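Local coordinates for trehalose-6-phosphate phosphatase (Candida albicans, PDB 5DXF), which belongs to glycosyltransferase family 20 and, in this N-terminal fragment, has the GT-B architecture of two Rossmann-like domains facing each other, at residues Q246-M251 and S270-V275; E443-Q448 and S498-L503; Q72-E77 and T511-T516; K305-A310 and C447-N452. All coordinates share one frame; numbering follows the deposited sequence.

The four contacts sample both halves of a GT-B fold. Contact 1 packs two helices beside the nine-stranded sheet of the first domain. Contacts 2 and 4 lie on the other side of the chain's centre, around the short parallel sheet that contains strand 455-458; their centres are 9 Å apart, they touch, and they share Cys447 and Gln448. Contact 3 joins helix 66-76, near the start, to helix 512-526, at the end, so the other three fall between its two segments in sequence. Its centre is 22 Å from that of contact 2 and 30 Å from that of contact 1. The chain thus ends by returning to the domain where it began.

Contact 1 (Q246-M251 and S270-V275); sequences QLLDGM and SCCARV
The carbonyl oxygen of Cys271 takes two backbone N-H groups further along its own segment, Val275 N at 2.9 Å and, weakly, Arg274 N at 3.3 Å, while methyl CD2 of Leu248 leans against it from the facing helix. That methyl does most of the touching. It reaches over the backbone at Cys272, 3.6 Å from Cys272 CA, and meets Val275 CB at 3.7 Å. The other branch, CD1, packs against Cys271 CB at 4.0 Å, and the fork of the side chain, Leu248 CG, lies 4.0 Å from Cys272 SG. A forked, wholly apolar leucine suits this place because its two methyls can spread over three neighbours at once. The helices are those before and after strand 256-259, a member of the large sheet, so the contact belongs to the alternating helix and strand order of a Rossmann-like domain. Phe238 and Phe268 also pack on Leu248, and Phe232 on Cys271, which makes the surroundings aromatic as well as aliphatic. The sulfur of Cys272 lies anti to its carbonyl carbon (chi1 -78°), a torsion that brings it alongside the leucine fork. Both cysteines are buried, small and only mildly polar, and suit a place where a leucine lies against the helix backbone. Val275 offers its branched CB as the last surface met by CD2.

Contact 2 (E443-Q448 and S498-L503); sequences EFVICQ and SLESKL
The last turn of helix 439-447 faces the middle of helix 493-509, with Val445 and Leu503 bringing their CA atoms closest, 6.8 Å apart. Val445 CG1 projects to the second helix and meets Leu503 CB at 3.9 Å, a contact of two branched aliphatic residues. Beside it Glu500 slides past in the opposite direction, its chain bent at chi2 (-51°), so that the carboxylate turns in beside the end of the helix. There OE1 lies 3.2 Å from Val445 O and 3.5 Å from Gln448 O, while OE2 lies 3.3 Å from Val445 CG1. Oxygens that can only accept thus meet a carboxylate at the C-terminal end of a helix. Such surroundings would disfavour a negative charge, and may shift the ionisation of this buried acid toward its neutral form. Gln448 offers CB to the Glu500 carboxyl carbon CD, at 3.9 Å, but its amide leads away and is satisfied by Ser453 N and Arg423 O; its CG lies over one face of Phe444. Further out, Leu455 of strand 455-458 packs against Phe444 and Val445, helix 303-311 covers Ile446, and helix 415-424 borders Cys447.

Contact 3 (Q72-E77 and T511-T516); sequences QHFLAE and TVQNWT
Gln513 lies with its aliphatic part on the ring of Phe74; its two methylenes share the ring while the two amide atoms turn to other partners. CB sits over the ring, displaced from its centre toward Phe74 CZ (3.6 Å). CG, set anti to the carbonyl carbon (chi1 -60°), lies over the same face but nearer the rim, beside CD1 and CE1, 3.5 Å from the ring centroid and 21° off the normal, a CH-pi contact. At the next bond the chain bends, and the amide plane stands almost perpendicular to the ring. OE1 then receives a weak hydrogen bond from Thr511 OG1 at 3.2 Å, whereas NE2 makes the stronger bond, to Asp302 OD1 just ahead of helix 303-311. Thr511 is also the N-cap of helix 512-526: its OG1 accepts from Asn514 N at 2.8 Å, a role suited to a short hydroxyl side chain. Thr516, one turn further on, comes to the edge of the ring, where its OG1 lies in the ring plane, 3.9 Å from Phe74 CD2 and 4.1 Å from Leu75 CD2. The short helical segments cross at -76° with their axes 9.8 Å apart, steep enough that a few side chains carry the contact. They join helix 66-76 of the first domain to the closing helix of the chain, as in GT-B folds whose C-terminal helix crosses back to the N-terminal domain. The long side chain of glutamine is well used here: its methylenes supply dispersion against an aromatic face, and its amide is kept for hydrogen bonding.

Contact 4 (K305-A310 and C447-N452); sequences KIEHDA and CQKYNN
The ring of Tyr450, whose OH comes within 4.3 Å of Glu307 OE1, has Lys449 CG over the centre of one face, 3.5 Å above the plane, and meets the ring of Phe311 edge-to-face. The flat carboxylate of Glu307 is engaged through both oxygens: OE1 in a salt bridge with Lys449 NZ, OE2 in a hydrogen bond with Tyr504 OH. The modelled separation of Glu307 OE1 and Lys449 NZ, 2.3 Å, is too short to be taken literally. The two side chains cross at about a right angle, Glu307 extended and Lys449 bent at chi3 (-99°), a bend that brings the ammonium to the acid. Tyr504 OH also bonds Lys449 NZ, and Lys449 NZ makes a weak bond to Tyr450 OH, 3.4 Å. The contact ties helix 303-311, which follows the last strands of the large sheet, to the connection from helix 439-447 into strand 455-458 of the second Rossmann-like domain; Tyr504 adds helix 493-509. Deeper in, Ala310 CB rests 4.1 Å from Cys447 SG, both small enough for close backbone packing. On the exposed side of the helix, His308 ND1 donates to Asp309 OD1 at 3.0 Å, with the acceptor 31° out of the imidazole plane.

Contact 1 (Q246-M251 and S270-V275)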
loop_
_atom_site.group_PDB
_atom_site.type_symbol
_atom_site.label_atom_id
_atom_site.label_comp_id
_atom_site.label_asym_id
_atom_site.label_seq_id
_atom_site.Cartn_x
_atom_site.Cartn_y
_atom_site.Cartn_z
ATOM N N GLN A 246 12.291 12.201 -18.381
ATOM C CA GLN A 246 12.169 13.128 -17.266
ATOM C C GLN A 246 11.810 12.427 -15.954
ATOM O O GLN A 246 12.318 12.796 -14.914
ATOM C CB GLN A 246 11.248 14.311 -17.564
ATOM C CG GLN A 246 10.288 14.114 -18.713
ATOM C CD GLN A 246 10.987 13.939 -20.028
ATOM O OE1 GLN A 246 11.691 12.961 -20.226
ATOM N NE2 GLN A 246 10.789 14.880 -20.937
ATOM N N LEU A 247 10.941 11.424 -15.994
ATOM C CA LEU A 247 10.613 10.698 -14.778
ATOM C C LEU A 247 11.792 9.916 -14.213
ATOM O O LEU A 247 12.105 10.014 -13.038
ATOM C CB LEU A 247 9.453 9.745 -15.042
ATOM C CG LEU A 247 8.184 10.373 -15.587
ATOM C CD1 LEU A 247 7.469 9.419 -16.517
ATOM C CD2 LEU A 247 7.282 10.767 -14.441
ATOM N N LEU A 248 12.477 9.189 -15.079
ATOM C CA LEU A 248 13.710 8.497 -14.710
ATOM C C LEU A 248 14.797 9.445 -14.178
ATOM O O LEU A 248 15.393 9.211 -13.108
ATOM C CB LEU A 248 14.241 7.746 -15.922
ATOM C CG LEU A 248 14.721 6.319 -15.699
ATOM C CD1 LEU A 248 13.640 5.497 -15.027
ATOM C CD2 LEU A 248 15.105 5.705 -17.025
ATOM N N ASP A 249 15.063 10.493 -14.963
ATOM C CA ASP A 249 15.899 11.619 -14.542
ATOM C C ASP A 249 15.516 11.979 -13.126
ATOM O O ASP A 249 16.259 11.681 -12.195
ATOM C CB ASP A 249 15.709 12.819 -15.475
ATOM C CG ASP A 249 16.589 13.995 -15.122
ATOM O OD1 ASP A 249 17.830 13.881 -15.238
ATOM O OD2 ASP A 249 16.023 15.047 -14.759
ATOM N N GLY A 250 14.327 12.572 -12.994
ATOM C CA GLY A 250 13.726 12.938 -11.720
ATOM C C GLY A 250 14.073 12.015 -10.573
ATOM O O GLY A 250 14.549 12.459 -9.529
ATOM N N MET A 251 13.872 10.719 -10.780
ATOM C CA MET A 251 14.153 9.738 -9.738
ATOM C C MET A 251 15.640 9.637 -9.424
ATOM O O MET A 251 16.018 9.368 -8.279
ATOM C CB MET A 251 13.611 8.364 -10.133
ATOM C CG MET A 251 12.094 8.280 -10.155
ATOM S SD MET A 251 11.488 6.609 -10.491
ATOM C CE MET A 251 11.099 6.737 -12.237
ATOM N N SER A 270 17.170 -1.591 -15.142
ATOM C CA SER A 270 17.085 -1.835 -16.569
ATOM C C SER A 270 16.567 -0.626 -17.309
ATOM O O SER A 270 17.063 -0.276 -18.357
ATOM C CB SER A 270 16.157 -3.003 -16.837
ATOM O OG SER A 270 16.720 -3.869 -17.793
ATOM N N CYS A 271 15.563 0.013 -16.747
ATOM C CA CYS A 271 15.040 1.271 -17.280
ATOM C C CYS A 271 16.106 2.356 -17.350
ATOM O O CYS A 271 16.238 3.036 -18.367
ATOM C CB CYS A 271 13.867 1.768 -16.434
ATOM S SG CYS A 271 12.275 1.004 -16.799
ATOM N N CYS A 272 16.856 2.518 -16.265
ATOM C CA CYS A 272 17.913 3.522 -16.211
ATOM C C CYS A 272 18.988 3.264 -17.261
ATOM O O CYS A 272 19.525 4.205 -17.845
ATOM C CB CYS A 272 18.541 3.571 -14.816
ATOM S SG CYS A 272 17.558 4.455 -13.586
ATOM N N ALA A 273 19.299 1.998 -17.516
ATOM C CA ALA A 273 20.314 1.697 -18.524
ATOM C C ALA A 273 19.791 1.836 -19.960
ATOM O O ALA A 273 20.549 2.184 -20.865
ATOM C CB ALA A 273 20.880 0.303 -18.305
ATOM N N ARG A 274 18.506 1.567 -20.179
ATOM C CA ARG A 274 17.969 1.535 -21.543
ATOM C C ARG A 274 17.413 2.880 -22.015
ATOM O O ARG A 274 17.740 3.339 -23.109
ATOM C CB ARG A 274 16.889 0.452 -21.662
ATOM C CG ARG A 274 17.391 -0.946 -21.329
ATOM C CD ARG A 274 16.732 -2.033 -22.170
ATOM N NE ARG A 274 17.061 -3.357 -21.646
ATOM C CZ ARG A 274 16.193 -4.164 -21.045
ATOM N NH1 ARG A 274 14.927 -3.802 -20.911
ATOM N NH2 ARG A 274 16.590 -5.345 -20.589
ATOM N N VAL A 275 16.571 3.504 -21.200
ATOM C CA VAL A 275 15.986 4.794 -21.551
ATOM C C VAL A 275 17.031 5.909 -21.456
ATOM O O VAL A 275 17.119 6.771 -22.332
ATOM C CB VAL A 275 14.785 5.126 -20.643
ATOM C CG1 VAL A 275 14.202 6.480 -20.991
ATOM C CG2 VAL A 275 13.724 4.038 -20.755
#

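Contact 2 (E443-Q448 and S498-L503)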
loop_
_atom_site.group_PDB
_atom_site.type_symbol
_atom_site.label_atom_id
_atom_site.label_comp_id
_atom_site.label_asym_id
_atom_site.label_seq_id
_atom_site.Cartn_x
_atom_site.Cartn_y
_atom_site.Cartn_z
ATOM N N GLU A 443 -1.328 -7.782 8.803
ATOM C CA GLU A 443 -2.274 -7.499 9.882
ATOM C C GLU A 443 -3.076 -8.741 10.276
ATOM O O GLU A 443 -3.288 -9.004 11.462
ATOM C CB GLU A 443 -3.222 -6.369 9.477
ATOM C CG GLU A 443 -2.682 -4.982 9.780
ATOM C CD GLU A 443 -3.343 -3.896 8.953
ATOM O OE1 GLU A 443 -3.077 -2.704 9.217
ATOM O OE2 GLU A 443 -4.120 -4.234 8.036
ATOM N N PHE A 444 -3.509 -9.499 9.274
ATOM C CA PHE A 444 -4.233 -10.746 9.496
ATOM C C PHE A 444 -3.385 -11.746 10.276
ATOM O O PHE A 444 -3.868 -12.378 11.224
ATOM C CB PHE A 444 -4.667 -11.355 8.161
ATOM C CG PHE A 444 -5.155 -12.775 8.265
ATOM C CD1 PHE A 444 -6.459 -13.048 8.648
ATOM C CD2 PHE A 444 -4.311 -13.837 7.968
ATOM C CE1 PHE A 444 -6.914 -14.354 8.740
ATOM C CE2 PHE A 444 -4.756 -15.145 8.059
ATOM C CZ PHE A 444 -6.060 -15.404 8.443
ATOM N N VAL A 445 -2.126 -11.891 9.868
ATOM C CA VAL A 445 -1.218 -12.814 10.539
ATOM C C VAL A 445 -1.058 -12.423 12.006
ATOM O O VAL A 445 -1.062 -13.289 12.884
ATOM C CB VAL A 445 0.166 -12.866 9.852
ATOM C CG1 VAL A 445 1.150 -13.658 10.690
ATOM C CG2 VAL A 445 0.050 -13.481 8.466
ATOM N N ILE A 446 -0.935 -11.123 12.275
ATOM C CA ILE A 446 -0.898 -10.663 13.664
ATOM C C ILE A 446 -2.182 -11.051 14.399
ATOM O O ILE A 446 -2.145 -11.560 15.525
ATOM C CB ILE A 446 -0.718 -9.133 13.778
ATOM C CG1 ILE A 446 0.655 -8.700 13.273
ATOM C CG2 ILE A 446 -0.906 -8.683 15.218
ATOM C CD1 ILE A 446 0.901 -7.225 13.449
ATOM N N CYS A 447 -3.314 -10.817 13.745
ATOM C CA CYS A 447 -4.620 -11.063 14.344
ATOM C C CYS A 447 -4.908 -12.542 14.562
ATOM O O CYS A 447 -5.853 -12.893 15.268
ATOM C CB CYS A 447 -5.725 -10.456 13.474
ATOM S SG CYS A 447 -5.808 -8.652 13.507
ATOM N N GLN A 448 -4.103 -13.408 13.955
ATOM C CA GLN A 448 -4.343 -14.842 14.060
ATOM C C GLN A 448 -3.344 -15.582 14.938
ATOM O O GLN A 448 -3.318 -16.807 14.926
ATOM C CB GLN A 448 -4.341 -15.481 12.669
ATOM C CG GLN A 448 -5.546 -15.120 11.838
ATOM C CD GLN A 448 -6.846 -15.521 12.498
ATOM O OE1 GLN A 448 -6.914 -16.529 13.199
ATOM N NE2 GLN A 448 -7.889 -14.732 12.277
ATOM N N SER A 498 1.733 -24.280 13.572
ATOM C CA SER A 498 3.111 -24.147 13.103
ATOM C C SER A 498 3.258 -23.059 12.040
ATOM O O SER A 498 4.126 -22.182 12.152
ATOM C CB SER A 498 3.621 -25.484 12.556
ATOM O OG SER A 498 2.827 -25.934 11.473
ATOM N N LEU A 499 2.411 -23.121 11.015
ATOM C CA LEU A 499 2.467 -22.152 9.927
ATOM C C LEU A 499 2.256 -20.732 10.448
ATOM O O LEU A 499 2.985 -19.803 10.077
ATOM C CB LEU A 499 1.428 -22.491 8.858
ATOM C CG LEU A 499 1.563 -21.761 7.522
ATOM C CD1 LEU A 499 3.028 -21.584 7.165
ATOM C CD2 LEU A 499 0.840 -22.537 6.435
ATOM N N GLU A 500 1.271 -20.575 11.327
ATOM C CA GLU A 500 1.014 -19.276 11.934
ATOM C C GLU A 500 2.199 -18.818 12.773
ATOM O O GLU A 500 2.472 -17.629 12.836
ATOM C CB GLU A 500 -0.248 -19.306 12.793
ATOM C CG GLU A 500 -1.279 -18.252 12.410
ATOM C CD GLU A 500 -0.705 -16.854 12.304
ATOM O OE1 GLU A 500 -0.247 -16.305 13.329
ATOM O OE2 GLU A 500 -0.720 -16.299 11.187
ATOM N N SER A 501 2.896 -19.751 13.419
ATOM C CA SER A 501 4.093 -19.394 14.172
ATOM C C SER A 501 5.100 -18.772 13.217
ATOM O O SER A 501 5.475 -17.598 13.369
ATOM C CB SER A 501 4.704 -20.607 14.875
ATOM O OG SER A 501 5.825 -20.219 15.653
ATOM N N LYS A 502 5.497 -19.565 12.221
ATOM C CA LYS A 502 6.460 -19.147 11.203
ATOM C C LYS A 502 6.147 -17.766 10.633
ATOM O O LYS A 502 6.994 -16.861 10.655
ATOM C CB LYS A 502 6.507 -20.177 10.068
ATOM C CG LYS A 502 6.865 -21.586 10.517
ATOM C CD LYS A 502 6.788 -22.586 9.374
ATOM C CE LYS A 502 7.192 -23.976 9.846
ATOM N NZ LYS A 502 8.401 -24.498 9.148
ATOM N N LEU A 503 4.921 -17.607 10.142
ATOM C CA LEU A 503 4.491 -16.345 9.548
ATOM C C LEU A 503 4.472 -15.203 10.557
ATOM O O LEU A 503 4.785 -14.066 10.216
ATOM C CB LEU A 503 3.101 -16.487 8.928
ATOM C CG LEU A 503 2.951 -17.511 7.808
ATOM C CD1 LEU A 503 1.507 -17.561 7.337
ATOM C CD2 LEU A 503 3.885 -17.176 6.661
#

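Contact 3 (Q72-E77 and T511-T516)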
loop_
_atom_site.group_PDB
_atom_site.type_symbol
_atom_site.label_atom_id
_atom_site.label_comp_id
_atom_site.label_asym_id
_atom_site.label_seq_id
_atom_site.Cartn_x
_atom_site.Cartn_y
_atom_site.Cartn_z
ATOM N N GLN A 72 5.285 7.474 9.575
ATOM C CA GLN A 72 5.309 8.895 9.814
ATOM C C GLN A 72 5.137 9.129 11.301
ATOM O O GLN A 72 5.840 9.934 11.888
ATOM C CB GLN A 72 4.178 9.564 9.032
ATOM C CG GLN A 72 3.649 10.868 9.599
ATOM C CD GLN A 72 4.725 11.909 9.700
ATOM O OE1 GLN A 72 5.713 11.846 8.991
ATOM N NE2 GLN A 72 4.542 12.870 10.586
ATOM N N HIS A 73 4.216 8.405 11.917
ATOM C CA HIS A 73 3.949 8.601 13.328
ATOM C C HIS A 73 5.170 8.271 14.149
ATOM O O HIS A 73 5.517 8.982 15.077
ATOM C CB HIS A 73 2.789 7.737 13.794
ATOM C CG HIS A 73 2.288 8.103 15.154
ATOM N ND1 HIS A 73 1.896 9.384 15.480
ATOM C CD2 HIS A 73 2.133 7.366 16.275
ATOM C CE1 HIS A 73 1.514 9.418 16.741
ATOM N NE2 HIS A 73 1.646 8.206 17.246
ATOM N N PHE A 74 5.849 7.206 13.770
ATOM C CA PHE A 74 7.017 6.765 14.492
ATOM C C PHE A 74 8.011 7.897 14.441
ATOM O O PHE A 74 8.716 8.167 15.401
ATOM C CB PHE A 74 7.594 5.527 13.823
ATOM C CG PHE A 74 8.824 5.007 14.480
ATOM C CD1 PHE A 74 8.814 4.660 15.806
ATOM C CD2 PHE A 74 9.993 4.869 13.766
ATOM C CE1 PHE A 74 9.949 4.181 16.418
ATOM C CE2 PHE A 74 11.135 4.396 14.368
ATOM C CZ PHE A 74 11.113 4.047 15.697
ATOM N N LEU A 75 8.062 8.555 13.297
ATOM C CA LEU A 75 8.955 9.687 13.103
ATOM C C LEU A 75 8.549 10.892 13.955
ATOM O O LEU A 75 9.402 11.595 14.497
ATOM C CB LEU A 75 8.992 10.074 11.628
ATOM C CG LEU A 75 9.741 9.122 10.697
ATOM C CD1 LEU A 75 9.711 9.635 9.267
ATOM C CD2 LEU A 75 11.171 8.942 11.171
ATOM N N ALA A 76 7.244 11.114 14.074
ATOM C CA ALA A 76 6.706 12.264 14.791
ATOM C C ALA A 76 6.998 12.229 16.290
ATOM O O ALA A 76 7.282 13.265 16.893
ATOM C CB ALA A 76 5.208 12.356 14.561
ATOM N N GLU A 77 6.982 11.032 16.846
ATOM C CA GLU A 77 7.184 10.832 18.265
ATOM C C GLU A 77 8.631 10.553 18.650
ATOM O O GLU A 77 8.920 10.277 19.802
ATOM C CB GLU A 77 6.258 9.740 18.774
ATOM C CG GLU A 77 4.811 10.189 18.824
ATOM C CD GLU A 77 3.937 9.239 19.602
ATOM O OE1 GLU A 77 4.236 8.030 19.618
ATOM O OE2 GLU A 77 2.949 9.700 20.198
ATOM N N THR A 511 9.291 -4.756 11.576
ATOM C CA THR A 511 8.295 -3.823 12.078
ATOM C C THR A 511 8.371 -2.590 11.204
ATOM O O THR A 511 9.368 -2.399 10.497
ATOM C CB THR A 511 8.549 -3.449 13.546
ATOM O OG1 THR A 511 9.712 -2.618 13.615
ATOM C CG2 THR A 511 8.784 -4.701 14.386
ATOM N N VAL A 512 7.337 -1.754 11.226
ATOM C CA VAL A 512 7.431 -0.489 10.502
ATOM C C VAL A 512 8.657 0.260 11.085
ATOM O O VAL A 512 9.561 0.622 10.342
ATOM C CB VAL A 512 6.117 0.364 10.572
ATOM C CG1 VAL A 512 5.855 0.905 11.986
ATOM C CG2 VAL A 512 6.153 1.500 9.529
ATOM N N GLN A 513 8.724 0.393 12.415
ATOM C CA GLN A 513 9.776 1.144 13.109
ATOM C C GLN A 513 11.186 0.733 12.669
ATOM O O GLN A 513 12.025 1.582 12.324
ATOM C CB GLN A 513 9.623 0.991 14.631
ATOM C CG GLN A 513 8.290 1.508 15.184
ATOM C CD GLN A 513 7.185 0.460 15.141
ATOM O OE1 GLN A 513 7.353 -0.615 14.563
ATOM N NE2 GLN A 513 6.055 0.767 15.766
ATOM N N ASN A 514 11.434 -0.569 12.645
ATOM C CA ASN A 514 12.742 -1.062 12.260
ATOM C C ASN A 514 13.000 -0.829 10.776
ATOM O O ASN A 514 14.145 -0.651 10.370
ATOM C CB ASN A 514 12.892 -2.553 12.603
ATOM C CG ASN A 514 14.217 -3.130 12.126
ATOM O OD1 ASN A 514 14.268 -3.843 11.124
ATOM N ND2 ASN A 514 15.296 -2.822 12.842
ATOM N N TRP A 515 11.963 -0.960 9.957
ATOM C CA TRP A 515 12.100 -0.712 8.533
ATOM C C TRP A 515 12.426 0.741 8.318
ATOM O O TRP A 515 13.314 1.087 7.559
ATOM C CB TRP A 515 10.812 -1.087 7.800
ATOM C CG TRP A 515 10.708 -0.589 6.385
ATOM C CD1 TRP A 515 11.029 -1.268 5.260
ATOM C CD2 TRP A 515 10.232 0.686 5.955
ATOM N NE1 TRP A 515 10.796 -0.501 4.158
ATOM C CE2 TRP A 515 10.302 0.706 4.559
ATOM C CE3 TRP A 515 9.751 1.811 6.617
ATOM C CZ2 TRP A 515 9.914 1.807 3.814
ATOM C CZ3 TRP A 515 9.371 2.894 5.885
ATOM C CH2 TRP A 515 9.449 2.891 4.497
ATOM N N THR A 516 11.716 1.602 9.019
ATOM C CA THR A 516 11.953 3.022 8.879
ATOM C C THR A 516 13.340 3.414 9.385
ATOM O O THR A 516 14.032 4.206 8.769
ATOM C CB THR A 516 10.783 3.894 9.414
ATOM O OG1 THR A 516 11.287 5.015 10.141
ATOM C CG2 THR A 516 9.814 3.097 10.277
#

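Contact 4 (K305-A310 and C447-N452)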
loop_
_atom_site.group_PDB
_atom_site.type_symbol
_atom_site.label_atom_id
_atom_site.label_comp_id
_atom_site.label_asym_id
_atom_site.label_seq_id
_atom_site.Cartn_x
_atom_site.Cartn_y
_atom_site.Cartn_z
ATOM N N LYS A 305 1.159 -1.802 17.849
ATOM C CA LYS A 305 -0.114 -1.102 17.949
ATOM C C LYS A 305 -1.260 -1.944 17.408
ATOM O O LYS A 305 -2.336 -1.972 17.993
ATOM C CB LYS A 305 -0.065 0.243 17.217
ATOM C CG LYS A 305 -1.364 1.026 17.337
ATOM C CD LYS A 305 -1.143 2.526 17.229
ATOM C CE LYS A 305 -2.357 3.273 17.742
ATOM N NZ LYS A 305 -2.708 2.787 19.102
ATOM N N ILE A 306 -1.027 -2.626 16.292
ATOM C CA ILE A 306 -2.043 -3.491 15.705
ATOM C C ILE A 306 -2.368 -4.660 16.628
ATOM O O ILE A 306 -3.533 -4.997 16.822
ATOM C CB ILE A 306 -1.596 -4.025 14.327
ATOM C CG1 ILE A 306 -1.636 -2.894 13.299
ATOM C CG2 ILE A 306 -2.476 -5.182 13.875
ATOM C CD1 ILE A 306 -0.734 -3.119 12.118
ATOM N N GLU A 307 -1.340 -5.269 17.209
ATOM C CA GLU A 307 -1.557 -6.348 18.167
ATOM C C GLU A 307 -2.322 -5.834 19.389
ATOM O O GLU A 307 -3.312 -6.443 19.820
ATOM C CB GLU A 307 -0.227 -6.972 18.583
ATOM C CG GLU A 307 -0.369 -8.226 19.415
ATOM C CD GLU A 307 0.896 -9.056 19.425
ATOM O OE1 GLU A 307 0.999 -9.979 20.259
ATOM O OE2 GLU A 307 1.787 -8.791 18.590
ATOM N N HIS A 308 -1.937 -4.669 19.885
ATOM C CA HIS A 308 -2.599 -4.122 21.045
ATOM C C HIS A 308 -4.082 -3.843 20.819
ATOM O O HIS A 308 -4.925 -4.240 21.621
ATOM C CB HIS A 308 -1.904 -2.815 21.420
ATOM C CG HIS A 308 -2.623 -2.025 22.463
ATOM N ND1 HIS A 308 -3.226 -0.818 22.194
ATOM C CD2 HIS A 308 -2.844 -2.273 23.773
ATOM C CE1 HIS A 308 -3.785 -0.355 23.295
ATOM N NE2 HIS A 308 -3.568 -1.219 24.266
ATOM N N ASP A 309 -4.395 -3.196 19.704
ATOM C CA ASP A 309 -5.764 -2.879 19.339
ATOM C C ASP A 309 -6.559 -4.130 19.075
ATOM O O ASP A 309 -7.709 -4.230 19.429
ATOM C CB ASP A 309 -5.794 -1.947 18.140
ATOM C CG ASP A 309 -5.125 -0.633 18.416
ATOM O OD1 ASP A 309 -4.497 -0.495 19.469
ATOM O OD2 ASP A 309 -5.219 0.275 17.581
ATOM N N ALA A 310 -5.928 -5.095 18.446
ATOM C CA ALA A 310 -6.596 -6.335 18.147
ATOM C C ALA A 310 -7.016 -7.030 19.421
ATOM O O ALA A 310 -8.076 -7.622 19.495
ATOM C CB ALA A 310 -5.678 -7.236 17.349
ATOM N N CYS A 447 -3.314 -10.817 13.745
ATOM C CA CYS A 447 -4.620 -11.063 14.344
ATOM C C CYS A 447 -4.908 -12.542 14.562
ATOM O O CYS A 447 -5.853 -12.893 15.268
ATOM C CB CYS A 447 -5.725 -10.456 13.474
ATOM S SG CYS A 447 -5.808 -8.652 13.507
ATOM N N GLN A 448 -4.103 -13.408 13.955
ATOM C CA GLN A 448 -4.343 -14.842 14.060
ATOM C C GLN A 448 -3.344 -15.582 14.938
ATOM O O GLN A 448 -3.318 -16.807 14.926
ATOM C CB GLN A 448 -4.341 -15.481 12.669
ATOM C CG GLN A 448 -5.546 -15.120 11.838
ATOM C CD GLN A 448 -6.846 -15.521 12.498
ATOM O OE1 GLN A 448 -6.914 -16.529 13.199
ATOM N NE2 GLN A 448 -7.889 -14.732 12.277
ATOM N N LYS A 449 -2.528 -14.861 15.702
ATOM C CA LYS A 449 -1.481 -15.518 16.485
ATOM C C LYS A 449 -2.055 -16.494 17.511
ATOM O O LYS A 449 -1.459 -17.537 17.776
ATOM C CB LYS A 449 -0.583 -14.484 17.185
ATOM C CG LYS A 449 -1.037 -14.066 18.576
ATOM C CD LYS A 449 -0.215 -12.902 19.118
ATOM C CE LYS A 449 0.883 -13.355 20.080
ATOM N NZ LYS A 449 1.516 -12.204 20.801
ATOM N N TYR A 450 -3.214 -16.178 18.074
ATOM C CA TYR A 450 -3.813 -17.060 19.064
ATOM C C TYR A 450 -4.781 -18.033 18.403
ATOM O O TYR A 450 -4.931 -19.172 18.842
ATOM C CB TYR A 450 -4.524 -16.246 20.149
ATOM C CG TYR A 450 -3.622 -15.275 20.878
ATOM C CD1 TYR A 450 -3.934 -13.924 20.943
ATOM C CD2 TYR A 450 -2.458 -15.708 21.500
ATOM C CE1 TYR A 450 -3.114 -13.030 21.614
ATOM C CE2 TYR A 450 -1.631 -14.822 22.172
ATOM C CZ TYR A 450 -1.964 -13.484 22.224
ATOM O OH TYR A 450 -1.145 -12.603 22.891
ATOM N N ASN A 451 -5.417 -17.585 17.329
ATOM C CA ASN A 451 -6.433 -18.384 16.662
ATOM C C ASN A 451 -5.874 -19.289 15.560
ATOM O O ASN A 451 -6.427 -20.357 15.287
ATOM C CB ASN A 451 -7.519 -17.458 16.092
ATOM C CG ASN A 451 -8.736 -18.218 15.627
ATOM O OD1 ASN A 451 -9.386 -17.845 14.655
ATOM N ND2 ASN A 451 -9.050 -19.305 16.325
ATOM N N ASN A 452 -4.779 -18.853 14.943
ATOM C CA ASN A 452 -4.040 -19.648 13.955
ATOM C C ASN A 452 -4.803 -20.000 12.682
ATOM O O ASN A 452 -4.680 -21.112 12.175
ATOM C CB ASN A 452 -3.525 -20.950 14.588
ATOM C CG ASN A 452 -2.666 -20.713 15.812
ATOM O OD1 ASN A 452 -1.591 -20.118 15.727
ATOM N ND2 ASN A 452 -3.127 -21.201 16.956
#